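N-acylhomoserine lactone dependent regulatory protein (Burkholderia cenocepacia, PDB 5L10) probably senses N-acylhomoserine lactones through its N-terminal autoinducer-binding domain, the part present here, and regulates transcription by binding DNA. Local coordinates at residues R39-G44 and L132-D137; D79-R84 and T103-D108; N95-P100 and M114-S119. All coordinates share one frame; numbering follows the deposited sequence.

Contact 1 of 3, residues R39-G44 and L132-D137; sequences RYCVYG and LTLVRD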
loop_
_atom_site.group_PDB
_atom_site.type_symbol
_atom_site.label_atom_id
_atom_site.label_comp_id
_atom_site.label_asym_id
_atom_site.label_seq_id
_atom_site.Cartn_x
_atom_site.Cartn_y
_atom_site.Cartn_z
ATOM N N ARG A 39 -5.966 9.095 -17.756
ATOM C CA ARG A 39 -7.339 9.485 -18.054
ATOM C C ARG A 39 -8.339 8.623 -17.297
ATOM O O ARG A 39 -9.391 9.110 -16.865
ATOM C CB ARG A 39 -7.597 9.394 -19.557
ATOM C CG ARG A 39 -9.068 9.360 -19.903
ATOM C CD ARG A 39 -9.326 9.805 -21.309
ATOM N NE ARG A 39 -10.748 9.754 -21.615
ATOM C CZ ARG A 39 -11.311 10.397 -22.630
ATOM N NH1 ARG A 39 -10.567 11.148 -23.428
ATOM N NH2 ARG A 39 -12.616 10.296 -22.841
ATOM N N TYR A 40 -8.025 7.345 -17.114
ATOM C CA TYR A 40 -8.955 6.386 -16.537
ATOM C C TYR A 40 -8.412 5.814 -15.235
ATOM O O TYR A 40 -7.223 5.493 -15.127
ATOM C CB TYR A 40 -9.233 5.262 -17.516
ATOM C CG TYR A 40 -9.929 5.708 -18.780
ATOM C CD1 TYR A 40 -11.258 6.103 -18.757
ATOM C CD2 TYR A 40 -9.264 5.706 -20.003
ATOM C CE1 TYR A 40 -11.906 6.496 -19.914
ATOM C CE2 TYR A 40 -9.906 6.088 -21.164
ATOM C CZ TYR A 40 -11.225 6.485 -21.112
ATOM O OH TYR A 40 -11.869 6.876 -22.261
ATOM N N CYS A 41 -9.301 5.677 -14.255
ATOM C CA CYS A 41 -8.959 5.161 -12.936
ATOM C C CYS A 41 -10.034 4.171 -12.520
ATOM O O CYS A 41 -11.199 4.548 -12.363
ATOM C CB CYS A 41 -8.845 6.299 -11.917
ATOM S SG CYS A 41 -8.690 5.743 -10.218
ATOM N N VAL A 42 -9.651 2.910 -12.351
ATOM C CA VAL A 42 -10.589 1.825 -12.094
ATOM C C VAL A 42 -10.132 1.070 -10.856
ATOM O O VAL A 42 -8.932 0.829 -10.676
ATOM C CB VAL A 42 -10.686 0.867 -13.300
ATOM C CG1 VAL A 42 -11.798 -0.150 -13.093
ATOM C CG2 VAL A 42 -10.892 1.641 -14.588
ATOM N N TYR A 43 -11.086 0.686 -10.007
ATOM C CA TYR A 43 -10.791 -0.143 -8.847
ATOM C C TYR A 43 -11.695 -1.364 -8.850
ATOM O O TYR A 43 -12.907 -1.244 -9.054
ATOM C CB TYR A 43 -10.960 0.621 -7.530
ATOM C CG TYR A 43 -10.244 -0.066 -6.392
ATOM C CD1 TYR A 43 -8.874 0.082 -6.226
ATOM C CD2 TYR A 43 -10.928 -0.887 -5.502
ATOM C CE1 TYR A 43 -8.204 -0.553 -5.198
ATOM C CE2 TYR A 43 -10.266 -1.528 -4.469
ATOM C CZ TYR A 43 -8.903 -1.354 -4.322
ATOM O OH TYR A 43 -8.230 -1.983 -3.302
ATOM N N GLY A 44 -11.104 -2.532 -8.616
ATOM C CA GLY A 44 -11.868 -3.760 -8.563
ATOM C C GLY A 44 -11.661 -4.541 -7.282
ATOM O O GLY A 44 -10.523 -4.798 -6.878
ATOM N N LEU A 132 -6.111 -1.626 -7.996
ATOM C CA LEU A 132 -6.169 -0.280 -8.547
ATOM C C LEU A 132 -5.496 -0.283 -9.909
ATOM O O LEU A 132 -4.367 -0.765 -10.047
ATOM C CB LEU A 132 -5.483 0.735 -7.631
ATOM C CG LEU A 132 -5.392 2.153 -8.213
ATOM C CD1 LEU A 132 -6.765 2.825 -8.265
ATOM C CD2 LEU A 132 -4.398 3.004 -7.437
ATOM N N THR A 133 -6.191 0.249 -10.910
ATOM C CA THR A 133 -5.699 0.262 -12.281
ATOM C C THR A 133 -5.757 1.688 -12.808
ATOM O O THR A 133 -6.825 2.309 -12.811
ATOM C CB THR A 133 -6.522 -0.682 -13.161
ATOM O OG1 THR A 133 -6.339 -2.030 -12.712
ATOM C CG2 THR A 133 -6.087 -0.585 -14.598
ATOM N N LEU A 134 -4.608 2.207 -13.233
ATOM C CA LEU A 134 -4.498 3.545 -13.804
ATOM C C LEU A 134 -4.151 3.407 -15.279
ATOM O O LEU A 134 -3.114 2.830 -15.624
ATOM C CB LEU A 134 -3.435 4.365 -13.075
ATOM C CG LEU A 134 -3.569 4.417 -11.556
ATOM C CD1 LEU A 134 -2.438 5.233 -10.952
ATOM C CD2 LEU A 134 -4.927 4.975 -11.161
ATOM N N VAL A 135 -5.013 3.929 -16.148
ATOM C CA VAL A 135 -4.863 3.737 -17.585
ATOM C C VAL A 135 -4.859 5.086 -18.288
ATOM O O VAL A 135 -5.660 5.971 -17.966
ATOM C CB VAL A 135 -5.979 2.842 -18.161
ATOM C CG1 VAL A 135 -5.627 2.420 -19.573
ATOM C CG2 VAL A 135 -6.197 1.628 -17.280
ATOM N N ARG A 136 -3.952 5.238 -19.247
ATOM C CA ARG A 136 -3.967 6.344 -20.191
ATOM C C ARG A 136 -4.224 5.803 -21.592
ATOM O O ARG A 136 -3.867 4.664 -21.909
ATOM C CB ARG A 136 -2.652 7.133 -20.154
ATOM C CG ARG A 136 -1.458 6.332 -19.672
ATOM C CD ARG A 136 -0.301 7.251 -19.340
ATOM N NE ARG A 136 0.259 7.866 -20.537
ATOM C CZ ARG A 136 1.071 8.917 -20.526
ATOM N NH1 ARG A 136 1.409 9.480 -19.376
ATOM N NH2 ARG A 136 1.537 9.411 -21.665
ATOM N N ASP A 137 -4.854 6.627 -22.427
ATOM C CA ASP A 137 -5.265 6.217 -23.764
ATOM C C ASP A 137 -4.392 6.790 -24.869
ATOM O O ASP A 137 -4.632 6.494 -26.044
ATOM C CB ASP A 137 -6.722 6.625 -24.011
ATOM C CG ASP A 137 -6.932 8.128 -23.914
ATOM O OD1 ASP A 137 -6.020 8.827 -23.424
ATOM O OD2 ASP A 137 -8.012 8.611 -24.319
#
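Cys41 and Leu134 face each other across two central antiparallel strands, and the sulphur is the bump of this face: SG lies 4.0 Å from Leu134 CD2 and 4.0 Å from Leu132 CD1, filling the notch between two leucine branches. Two residues along, on the same face, the Tyr43 ring crosses the Leu132 side chain at about a right angle, with Tyr43 CD1 3.7 Å from Leu132 CB. This apolar face packs Cys41 and Leu134 on helix 22-35 and Tyr43 on helix 143-169, where its hydroxyl bonds to His161. Tyr40, Val42, Thr133 and Val135 make the other face, with Tyr40 CB 4.1 Å from Val135 CB. Tyr40 exchanges a pair of backbone hydrogen bonds with Val135, and Val42 with Thr133; Thr133 N lies 2.8 Å from Val42 O. At the ladder's end Arg39 and Tyr40 both sit opposite Val135, a classic beta bulge. Arg39, its CG anti to the backbone N (chi1 162°), lays that CG over the centre of the Tyr40 ring and continues to Asp137. NH1 of Arg39 is 3.7 Å from Asp137 OD2, which stands well out of the guanidinium plane. This long bridge is a matter of charge alone, whereas the strand pairing rests on backbone bonds and apolar packing; Thr133 OG1, bonded to Ser119 and a glycerol, puts a polar group on the face of Tyr40, Val42 and Val135.

Contact 2 of 3, residues D79-R84 and T103-D108; sequences DPIIKR and TAFWHD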
loop_
_atom_site.group_PDB
_atom_site.type_symbol
_atom_site.label_atom_id
_atom_site.label_comp_id
_atom_site.label_asym_id
_atom_site.label_seq_id
_atom_site.Cartn_x
_atom_site.Cartn_y
_atom_site.Cartn_z
ATOM N N ASP A 79 -9.005 -12.719 -16.571
ATOM C CA ASP A 79 -8.391 -11.394 -16.589
ATOM C C ASP A 79 -6.878 -11.502 -16.418
ATOM O O ASP A 79 -6.395 -11.859 -15.337
ATOM C CB ASP A 79 -8.990 -10.508 -15.493
ATOM C CG ASP A 79 -8.639 -9.033 -15.664
ATOM O OD1 ASP A 79 -7.493 -8.711 -16.046
ATOM O OD2 ASP A 79 -9.520 -8.187 -15.403
ATOM N N PRO A 80 -6.104 -11.178 -17.457
ATOM C CA PRO A 80 -4.643 -11.330 -17.364
ATOM C C PRO A 80 -4.009 -10.396 -16.358
ATOM O O PRO A 80 -3.010 -10.764 -15.725
ATOM C CB PRO A 80 -4.161 -11.020 -18.790
ATOM C CG PRO A 80 -5.406 -10.958 -19.640
ATOM C CD PRO A 80 -6.521 -10.583 -18.734
ATOM N N ILE A 81 -4.551 -9.189 -16.198
ATOM C CA ILE A 81 -4.014 -8.257 -15.214
ATOM C C ILE A 81 -4.206 -8.804 -13.805
ATOM O O ILE A 81 -3.296 -8.749 -12.971
ATOM C CB ILE A 81 -4.664 -6.874 -15.374
ATOM C CG1 ILE A 81 -4.436 -6.338 -16.785
ATOM C CG2 ILE A 81 -4.110 -5.910 -14.345
ATOM C CD1 ILE A 81 -5.320 -5.159 -17.128
ATOM N N ILE A 82 -5.395 -9.341 -13.519
ATOM C CA ILE A 82 -5.666 -9.873 -12.187
ATOM C C ILE A 82 -4.713 -11.018 -11.873
ATOM O O ILE A 82 -4.145 -11.093 -10.777
ATOM C CB ILE A 82 -7.136 -10.317 -12.067
ATOM C CG1 ILE A 82 -8.082 -9.145 -12.329
ATOM C CG2 ILE A 82 -7.395 -10.910 -10.694
ATOM C CD1 ILE A 82 -7.960 -8.021 -11.337
ATOM N N LYS A 83 -4.514 -11.921 -12.838
ATOM C CA LYS A 83 -3.617 -13.052 -12.622
ATOM C C LYS A 83 -2.195 -12.592 -12.331
ATOM O O LYS A 83 -1.463 -13.264 -11.596
ATOM C CB LYS A 83 -3.628 -13.981 -13.839
ATOM C CG LYS A 83 -5.016 -14.432 -14.292
ATOM C CD LYS A 83 -5.770 -15.174 -13.196
ATOM C CE LYS A 83 -7.127 -15.670 -13.688
ATOM N NZ LYS A 83 -7.007 -16.581 -14.864
ATOM N N ARG A 84 -1.789 -11.450 -12.886
ATOM C CA ARG A 84 -0.433 -10.958 -12.699
ATOM C C ARG A 84 -0.265 -10.190 -11.391
ATOM O O ARG A 84 0.766 -10.331 -10.725
ATOM C CB ARG A 84 -0.017 -10.089 -13.889
ATOM C CG ARG A 84 0.196 -10.892 -15.169
ATOM C CD ARG A 84 0.737 -10.034 -16.299
ATOM N NE ARG A 84 2.027 -9.439 -15.965
ATOM C CZ ARG A 84 2.629 -8.517 -16.708
ATOM N NH1 ARG A 84 2.050 -8.088 -17.821
ATOM N NH2 ARG A 84 3.804 -8.021 -16.336
ATOM N N THR A 103 -6.062 -12.873 -26.416
ATOM C CA THR A 103 -6.259 -11.982 -27.554
ATOM C C THR A 103 -7.591 -11.248 -27.467
ATOM O O THR A 103 -7.660 -10.043 -27.738
ATOM C CB THR A 103 -6.161 -12.778 -28.853
ATOM O OG1 THR A 103 -4.952 -13.547 -28.846
ATOM C CG2 THR A 103 -6.150 -11.843 -30.052
ATOM N N ALA A 104 -8.657 -11.950 -27.072
ATOM C CA ALA A 104 -9.969 -11.314 -26.992
ATOM C C ALA A 104 -10.000 -10.231 -25.922
ATOM O O ALA A 104 -10.634 -9.186 -26.107
ATOM C CB ALA A 104 -11.046 -12.362 -26.719
ATOM N N PHE A 105 -9.321 -10.459 -24.797
ATOM C CA PHE A 105 -9.338 -9.489 -23.707
ATOM C C PHE A 105 -8.692 -8.176 -24.134
ATOM O O PHE A 105 -9.308 -7.107 -24.057
ATOM C CB PHE A 105 -8.628 -10.074 -22.484
ATOM C CG PHE A 105 -8.553 -9.137 -21.313
ATOM C CD1 PHE A 105 -9.569 -9.100 -20.372
ATOM C CD2 PHE A 105 -7.458 -8.306 -21.141
ATOM C CE1 PHE A 105 -9.497 -8.248 -19.286
ATOM C CE2 PHE A 105 -7.381 -7.449 -20.056
ATOM C CZ PHE A 105 -8.402 -7.422 -19.128
ATOM N N TRP A 106 -7.442 -8.242 -24.597
ATOM C CA TRP A 106 -6.727 -7.031 -24.980
ATOM C C TRP A 106 -7.350 -6.358 -26.199
ATOM O O TRP A 106 -7.244 -5.135 -26.347
ATOM C CB TRP A 106 -5.258 -7.360 -25.234
ATOM C CG TRP A 106 -4.531 -7.830 -24.005
ATOM C CD1 TRP A 106 -3.965 -9.056 -23.802
ATOM C CD2 TRP A 106 -4.298 -7.077 -22.807
ATOM N NE1 TRP A 106 -3.392 -9.111 -22.553
ATOM C CE2 TRP A 106 -3.581 -7.910 -21.923
ATOM C CE3 TRP A 106 -4.626 -5.782 -22.395
ATOM C CZ2 TRP A 106 -3.189 -7.488 -20.652
ATOM C CZ3 TRP A 106 -4.236 -5.366 -21.135
ATOM C CH2 TRP A 106 -3.524 -6.215 -20.279
ATOM N N HIS A 107 -7.994 -7.135 -27.078
ATOM C CA HIS A 107 -8.681 -6.555 -28.231
ATOM C C HIS A 107 -9.740 -5.553 -27.790
ATOM O O HIS A 107 -9.773 -4.412 -28.266
ATOM C CB HIS A 107 -9.304 -7.673 -29.072
ATOM C CG HIS A 107 -10.289 -7.196 -30.095
ATOM N ND1 HIS A 107 -9.909 -6.738 -31.339
ATOM C CD2 HIS A 107 -11.642 -7.122 -30.065
ATOM C CE1 HIS A 107 -10.984 -6.395 -32.028
ATOM N NE2 HIS A 107 -12.048 -6.618 -31.277
ATOM N N ASP A 108 -10.606 -5.961 -26.862
ATOM C CA ASP A 108 -11.652 -5.070 -26.372
ATOM C C ASP A 108 -11.067 -3.911 -25.569
ATOM O O ASP A 108 -11.556 -2.780 -25.658
ATOM C CB ASP A 108 -12.653 -5.864 -25.535
ATOM C CG ASP A 108 -13.519 -6.777 -26.377
ATOM O OD1 ASP A 108 -13.990 -6.328 -27.444
ATOM O OD2 ASP A 108 -13.728 -7.942 -25.979
#
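The Asp-Pro pair that starts helix 80-87, a hallmark of LuxR-type autoinducer-binding domains, meets helix 103-111 here through Asp79, Pro80 and Ile81 against Phe105 and Trp106. Pro80 and Phe105 reach toward each other tip to tip: Pro80 CD sits over the centre of the phenyl ring, 3.4 Å from its centroid and only 9° off the normal, a CH-pi contact. Phe105 gets there with CG anti to its backbone N. Next to the proline, Asp79 OD1 approaches Phe105 CZ at 3.5 Å, the carboxylate plane turned 52° from the ring. Asp79 is the N-cap of the helix, its OD1 accepting weak bonds from Ile81 N at 3.0 Å and Ile82 N at 3.3 Å, while OD2 takes a bond from Tyr70 OH and a weak one from a glycerol. That glycerol, probably from the crystallisation liquor, may mark the ligand pocket, since in LuxR relatives an aspartate at this place typically binds the amide of the acylhomoserine lactone. Trp106 receives the second row of contacts. Pro80 slides past the indole, its CB 4.1 Å from Trp106 CZ2, and Ile81 crosses it obliquely, with CG1 3.6 Å from Trp106 CH2. Ile81 CD1 also comes near the plane of the Phe105 ring at its edge, 4.3 Å from CE2. Phe105 CD2 in turn lies over the indole centre, the phenyl edge against the indole face. The short helical segments run 110° apart with axes 12.1 Å from each other, a gap bridged by side chains alone. Around them Tyr75 meets Phe105 edge-to-face, Trp94 of strand 92-95 packs on Trp106 and Ile81, and Ile82 turns to strand 129-136.

Contact 3 of 3, residues N95-P100 and M114-S119; sequences NAFDEP and MRYGWS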
loop_
_atom_site.group_PDB
_atom_site.type_symbol
_atom_site.label_atom_id
_atom_site.label_comp_id
_atom_site.label_asym_id
_atom_site.label_seq_id
_atom_site.Cartn_x
_atom_site.Cartn_y
_atom_site.Cartn_z
ATOM N N ASN A 95 0.554 -2.947 -21.705
ATOM C CA ASN A 95 0.221 -2.281 -22.961
ATOM C C ASN A 95 -0.688 -3.208 -23.754
ATOM O O ASN A 95 -0.266 -4.301 -24.145
ATOM C CB ASN A 95 1.489 -1.950 -23.759
ATOM C CG ASN A 95 1.205 -1.193 -25.058
ATOM O OD1 ASN A 95 0.238 -1.470 -25.769
ATOM N ND2 ASN A 95 2.068 -0.237 -25.372
ATOM N N ALA A 96 -1.919 -2.764 -24.015
ATOM C CA ALA A 96 -2.899 -3.629 -24.667
ATOM C C ALA A 96 -2.435 -4.092 -26.043
ATOM O O ALA A 96 -2.813 -5.183 -26.486
ATOM C CB ALA A 96 -4.246 -2.912 -24.769
ATOM N N PHE A 97 -1.618 -3.297 -26.733
ATOM C CA PHE A 97 -1.128 -3.705 -28.045
ATOM C C PHE A 97 0.043 -4.675 -27.971
ATOM O O PHE A 97 0.387 -5.280 -28.990
ATOM C CB PHE A 97 -0.710 -2.483 -28.872
ATOM C CG PHE A 97 -1.838 -1.536 -29.173
ATOM C CD1 PHE A 97 -2.819 -1.869 -30.096
ATOM C CD2 PHE A 97 -1.910 -0.303 -28.544
ATOM C CE1 PHE A 97 -3.856 -0.996 -30.374
ATOM C CE2 PHE A 97 -2.943 0.573 -28.818
ATOM C CZ PHE A 97 -3.916 0.226 -29.732
ATOM N N ASP A 98 0.647 -4.859 -26.795
ATOM C CA ASP A 98 1.917 -5.565 -26.672
ATOM C C ASP A 98 1.854 -6.760 -25.725
ATOM O O ASP A 98 2.901 -7.254 -25.299
ATOM C CB ASP A 98 3.003 -4.594 -26.214
ATOM C CG ASP A 98 4.231 -4.642 -27.087
ATOM O OD1 ASP A 98 4.752 -5.752 -27.330
ATOM O OD2 ASP A 98 4.670 -3.564 -27.540
ATOM N N GLU A 99 0.667 -7.236 -25.388
ATOM C CA GLU A 99 0.676 -8.334 -24.433
ATOM C C GLU A 99 0.432 -9.667 -25.132
ATOM O O GLU A 99 -0.336 -9.741 -26.097
ATOM C CB GLU A 99 -0.391 -8.130 -23.352
ATOM C CG GLU A 99 -0.161 -6.926 -22.441
ATOM C CD GLU A 99 1.130 -7.014 -21.638
ATOM O OE1 GLU A 99 1.527 -8.133 -21.254
ATOM O OE2 GLU A 99 1.748 -5.956 -21.391
ATOM N N PRO A 100 1.078 -10.731 -24.650
ATOM C CA PRO A 100 0.933 -12.054 -25.269
ATOM C C PRO A 100 -0.278 -12.811 -24.745
ATOM O O PRO A 100 -0.596 -12.784 -23.554
ATOM C CB PRO A 100 2.236 -12.759 -24.868
ATOM C CG PRO A 100 2.578 -12.159 -23.540
ATOM C CD PRO A 100 2.066 -10.733 -23.557
HETATM N N MSE A 114 -8.544 1.480 -22.997
HETATM C CA MSE A 114 -7.808 0.772 -21.955
HETATM C C MSE A 114 -6.495 0.239 -22.518
HETATM O O MSE A 114 -6.333 -0.970 -22.673
HETATM C CB MSE A 114 -8.638 -0.383 -21.391
HETATM C CG MSE A 114 -9.972 0.009 -20.769
HETATM SE SE MSE A 114 -9.813 0.901 -19.035
HETATM C CE MSE A 114 -10.247 2.641 -19.653
ATOM N N ARG A 115 -5.551 1.131 -22.814
ATOM C CA ARG A 115 -4.390 0.776 -23.622
ATOM C C ARG A 115 -3.090 0.679 -22.837
ATOM O O ARG A 115 -2.379 -0.324 -22.954
ATOM C CB ARG A 115 -4.240 1.783 -24.772
ATOM C CG ARG A 115 -5.415 1.746 -25.734
ATOM C CD ARG A 115 -5.291 2.746 -26.867
ATOM N NE ARG A 115 -6.388 2.573 -27.816
ATOM C CZ ARG A 115 -6.506 3.226 -28.967
ATOM N NH1 ARG A 115 -5.592 4.115 -29.333
ATOM N NH2 ARG A 115 -7.545 2.986 -29.754
ATOM N N TYR A 116 -2.740 1.693 -22.049
ATOM C CA TYR A 116 -1.456 1.733 -21.356
ATOM C C TYR A 116 -1.722 1.904 -19.868
ATOM O O TYR A 116 -2.085 2.996 -19.415
ATOM C CB TYR A 116 -0.580 2.853 -21.907
ATOM C CG TYR A 116 -0.689 2.976 -23.404
ATOM C CD1 TYR A 116 -0.171 1.994 -24.239
ATOM C CD2 TYR A 116 -1.326 4.065 -23.983
ATOM C CE1 TYR A 116 -0.280 2.100 -25.615
ATOM C CE2 TYR A 116 -1.436 4.179 -25.355
ATOM C CZ TYR A 116 -0.912 3.196 -26.166
ATOM O OH TYR A 116 -1.022 3.309 -27.531
ATOM N N GLY A 117 -1.533 0.829 -19.110
ATOM C CA GLY A 117 -2.052 0.741 -17.763
ATOM C C GLY A 117 -0.986 0.501 -16.714
ATOM O O GLY A 117 0.080 -0.050 -16.995
ATOM N N TRP A 118 -1.295 0.927 -15.494
ATOM C CA TRP A 118 -0.497 0.672 -14.301
ATOM C C TRP A 118 -1.449 0.046 -13.290
ATOM O O TRP A 118 -2.435 0.679 -12.895
ATOM C CB TRP A 118 0.114 1.973 -13.775
ATOM C CG TRP A 118 1.007 1.845 -12.578
ATOM C CD1 TRP A 118 2.370 1.801 -12.579
ATOM C CD2 TRP A 118 0.603 1.777 -11.205
ATOM N NE1 TRP A 118 2.842 1.696 -11.293
ATOM C CE2 TRP A 118 1.777 1.681 -10.430
ATOM C CE3 TRP A 118 -0.635 1.785 -10.554
ATOM C CZ2 TRP A 118 1.750 1.590 -9.033
ATOM C CZ3 TRP A 118 -0.662 1.695 -9.167
ATOM C CH2 TRP A 118 0.525 1.601 -8.422
ATOM N N SER A 119 -1.190 -1.200 -12.900
ATOM C CA SER A 119 -2.094 -1.921 -12.013
ATOM C C SER A 119 -1.347 -2.458 -10.800
ATOM O O SER A 119 -0.244 -2.998 -10.929
ATOM C CB SER A 119 -2.779 -3.078 -12.746
ATOM O OG SER A 119 -3.695 -2.603 -13.716
#
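Ala96 and Arg115 carry the backbone link: Ala96 N donates to Arg115 O at 2.7 Å. The same oxygen receives a CA-H contact from Asn95, whose CA is 3.3 Å from Arg115 O, as the chain leaves its antiparallel pairing with Tyr116. Other hydrogen bonds shape the 95-100 loop itself. Asn95 OD1 accepts from Phe97 N at 2.8 Å, an Asx turn, and Asp98 N closes a type I beta turn on Asn95 O. Glu99 OE2 uses its anti lone pair to hold Asn95 N. Flat groups make up the rest. The Asn95 amide and the Tyr116 ring lie side by side, pointing the same way but with planes 80° apart; the amide sits at the ring edge, ND2 3.3 Å from Tyr116 CE1. One face of the Tyr116 ring is covered by Arg115 CB. Phe97 meets Arg115 and Tyr116 together: its CZ lies 3.9 Å above the guanidinium plane, offset toward the rim, while Tyr116 OH comes to its edge, 3.6 Å from Phe97 CE2. Arg115 extends from CG to NE, and NE bonds to the carbonyl of Ala110 near the end of helix 103-111. Thus the loop leaving strand 92-95, outermost within this chain, is pinned to the start of strand 116-123, with Trp106 of that helix against Ala96 and Pro140 against Asn95 and Tyr116.

In the fold
All three contacts lie in one autoinducer-binding domain, built on a five-stranded antiparallel sheet. Contact 1 joins strands 40-46 and 129-136 in its middle; contact 3 lies at its far side, where strand 116-123 meets the end of strand 92-95, outermost within this chain. Their centres are about 11 Å apart, and the neighbouring strands connect them through Leu134 with Trp118. Contact 2, about 9 Å between centres from contact 3 and 14 Å from contact 1, ties two helices beside this sheet. Along the chain, contacts 2 and 3 alternate, both between the strands of contact 1. Glycerol at contact 1, and weakly bonded at contact 2, is consistent with a ligand pocket between sheet and helices.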